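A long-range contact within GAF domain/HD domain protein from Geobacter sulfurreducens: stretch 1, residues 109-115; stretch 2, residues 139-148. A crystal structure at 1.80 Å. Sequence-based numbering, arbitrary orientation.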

# COMPACT_ATOMS: atom_id res chain seq x y z
N VAL A 109 -10.14 -18.62 5.88
CA VAL A 109 -9.26 -17.71 6.68
C VAL A 109 -7.82 -17.74 6.21
O VAL A 109 -7.20 -18.80 6.08
CB VAL A 109 -9.34 -17.95 8.19
CG1 VAL A 109 -8.40 -16.95 8.93
CG2 VAL A 109 -10.82 -17.88 8.70
N LEU A 110 -7.32 -16.56 5.87
CA LEU A 110 -5.97 -16.39 5.47
C LEU A 110 -5.20 -15.76 6.64
O LEU A 110 -5.61 -14.72 7.15
CB LEU A 110 -5.89 -15.52 4.24
CG LEU A 110 -4.53 -15.11 3.76
CD1 LEU A 110 -3.76 -16.29 3.16
CD2 LEU A 110 -4.66 -13.96 2.74
N ALA A 111 -4.10 -16.39 7.03
CA ALA A 111 -3.23 -15.94 8.14
C ALA A 111 -1.89 -15.49 7.57
O ALA A 111 -1.14 -16.31 7.03
CB ALA A 111 -3.03 -17.09 9.11
N VAL A 112 -1.59 -14.20 7.67
CA VAL A 112 -0.38 -13.63 7.10
C VAL A 112 0.48 -13.04 8.23
O VAL A 112 0.09 -12.06 8.91
CB VAL A 112 -0.67 -12.56 6.06
CG1 VAL A 112 0.64 -12.01 5.50
CG2 VAL A 112 -1.54 -13.15 4.92
N PRO A 113 1.69 -13.61 8.42
CA PRO A 113 2.53 -13.09 9.50
C PRO A 113 3.09 -11.76 9.10
O PRO A 113 3.35 -11.55 7.90
CB PRO A 113 3.67 -14.10 9.63
CG PRO A 113 3.69 -14.84 8.38
CD PRO A 113 2.26 -14.81 7.79
N MET A 114 3.23 -10.85 10.06
CA MET A 114 3.96 -9.58 9.84
C MET A 114 5.43 -9.89 10.12
O MET A 114 5.83 -10.15 11.26
CB MET A 114 3.44 -8.48 10.77
CG MET A 114 1.96 -8.16 10.64
SD MET A 114 1.36 -6.87 11.86
CE MET A 114 2.70 -5.74 11.70
N VAL A 115 6.23 -9.95 9.06
CA VAL A 115 7.61 -10.36 9.16
C VAL A 115 8.52 -9.20 8.72
O VAL A 115 8.29 -8.52 7.67
CB VAL A 115 7.87 -11.53 8.21
CG1 VAL A 115 9.34 -11.92 8.23
CG2 VAL A 115 6.98 -12.71 8.55
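Stretch 2 (139-148) ETAIIRDLVS

Residues 139-148 form a helical segment that lies along the strand made by residues 109-115. Both elements extend beyond these limits. The two run in roughly the same direction, with a signed crossing angle of -30° and a closest axial approach of 8.3 Å. The backbones draw together along their length: the CA atoms of Leu110 and Thr140 are 8.5 Å apart, those of Val112 and Arg144 6.8 Å, and those of Met114 and Ser148 6.2 Å.

Val112 is the centre of the contact. Its CA-to-CB bond points toward the helix, and its chi1 is t. The two methyls meet successive turns: CG2 lies 4.0 Å from CG2 of Ile143, and CG1 lies 4.1 Å from CG1 of Val147. CG1 is also 4.3 Å from CG of Arg144, so the aliphatic part of that exposed side chain flanks the valine.

Val147 covers nearly as much surface. Its CG1 packs 3.8 Å from CG of Met114 and 4.0 Å from the carbonyl O of Pro113. One methyl thus touches three consecutive strand residues.

Leu110 packs against the earlier part of the helix. Its CD2 is 3.7 Å from CD1 of Ile143 and 4.1 Å from OG1 of Thr140. Ile143 and Val147 are four residues apart, so both present their side chains to the strand. Leu110 and Val112 face the helix in turn, while Ala111 between them is out of reach.

No direct hydrogen bond joins the segments. Water does so at the Ser148 end. Water 1 donates to Pro113 O (3.1 Å) and Ser148 OG (2.9 Å) and accepts from Val115 N (2.9 Å). Water 2 donates to Val115 O and Ser148 O, both at 2.7 Å. Ser148 OG also donates to Arg144 O at 2.8 Å, within the helix.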

# COMPACT_ATOMS: atom_id res chain seq x y z
N GLU A 139 -4.49 -12.41 -5.19
CA GLU A 139 -4.93 -11.65 -4.02
C GLU A 139 -3.93 -11.77 -2.88
O GLU A 139 -3.56 -10.76 -2.23
CB GLU A 139 -6.28 -12.15 -3.53
CG GLU A 139 -7.44 -11.74 -4.42
CD GLU A 139 -8.75 -12.48 -4.08
OE1 GLU A 139 -8.75 -13.64 -3.60
OE2 GLU A 139 -9.82 -11.86 -4.28
N THR A 140 -3.44 -12.99 -2.64
CA THR A 140 -2.49 -13.23 -1.57
C THR A 140 -1.17 -12.46 -1.81
O THR A 140 -0.52 -12.01 -0.85
CB THR A 140 -2.29 -14.76 -1.32
OG1 THR A 140 -3.59 -15.31 -1.01
CG2 THR A 140 -1.38 -14.99 -0.15
N ALA A 141 -0.73 -12.37 -3.04
CA ALA A 141 0.51 -11.66 -3.37
C ALA A 141 0.41 -10.18 -2.94
O ALA A 141 1.34 -9.66 -2.32
CB ALA A 141 0.81 -11.74 -4.84
N ILE A 142 -0.71 -9.56 -3.28
CA ILE A 142 -1.01 -8.17 -2.88
C ILE A 142 -1.02 -8.00 -1.37
O ILE A 142 -0.37 -7.09 -0.83
CB ILE A 142 -2.34 -7.70 -3.47
CG1 ILE A 142 -2.22 -7.69 -5.02
CG2 ILE A 142 -2.68 -6.29 -2.87
CD1 ILE A 142 -3.50 -7.50 -5.76
N ILE A 143 -1.77 -8.87 -0.70
CA ILE A 143 -1.86 -8.88 0.74
C ILE A 143 -0.47 -9.00 1.40
O ILE A 143 -0.12 -8.19 2.26
CB ILE A 143 -2.83 -9.98 1.25
CG1 ILE A 143 -4.30 -9.64 0.81
CG2 ILE A 143 -2.77 -10.09 2.74
CD1 ILE A 143 -5.26 -10.83 0.87
N ARG A 144 0.29 -10.01 0.98
CA ARG A 144 1.62 -10.22 1.55
C ARG A 144 2.53 -8.99 1.38
O ARG A 144 3.28 -8.58 2.30
CB ARG A 144 2.26 -11.47 0.91
CG ARG A 144 1.60 -12.71 1.40
CD ARG A 144 2.11 -13.97 0.68
NE ARG A 144 3.55 -14.09 0.89
CZ ARG A 144 4.32 -15.00 0.30
NH1 ARG A 144 3.82 -15.83 -0.60
NH2 ARG A 144 5.59 -15.04 0.61
N ASP A 145 2.47 -8.38 0.20
CA ASP A 145 3.26 -7.17 -0.08
C ASP A 145 2.91 -6.04 0.87
O ASP A 145 3.80 -5.44 1.53
CB ASP A 145 3.04 -6.74 -1.52
CG ASP A 145 3.82 -7.59 -2.52
OD1 ASP A 145 4.87 -8.13 -2.17
OD2 ASP A 145 3.41 -7.59 -3.72
N LEU A 146 1.60 -5.75 0.96
CA LEU A 146 1.12 -4.58 1.74
C LEU A 146 1.39 -4.79 3.25
O LEU A 146 1.88 -3.91 3.93
CB LEU A 146 -0.36 -4.34 1.48
CG LEU A 146 -0.65 -3.74 0.10
CD1 LEU A 146 -2.12 -3.36 -0.03
CD2 LEU A 146 0.21 -2.56 -0.22
N VAL A 147 1.19 -6.00 3.73
CA VAL A 147 1.47 -6.34 5.11
C VAL A 147 2.95 -6.23 5.37
O VAL A 147 3.36 -5.78 6.42
CB VAL A 147 0.93 -7.75 5.48
CG1 VAL A 147 1.42 -8.25 6.89
CG2 VAL A 147 -0.59 -7.75 5.38
N SER A 148 3.79 -6.63 4.42
CA SER A 148 5.22 -6.54 4.62
C SER A 148 5.68 -5.12 4.67
O SER A 148 6.58 -4.80 5.44
CB SER A 148 5.99 -7.30 3.56
OG SER A 148 5.65 -8.66 3.71
O HOH W 1 5.11 -9.38 6.48
O HOH W 2 8.69 -6.42 6.03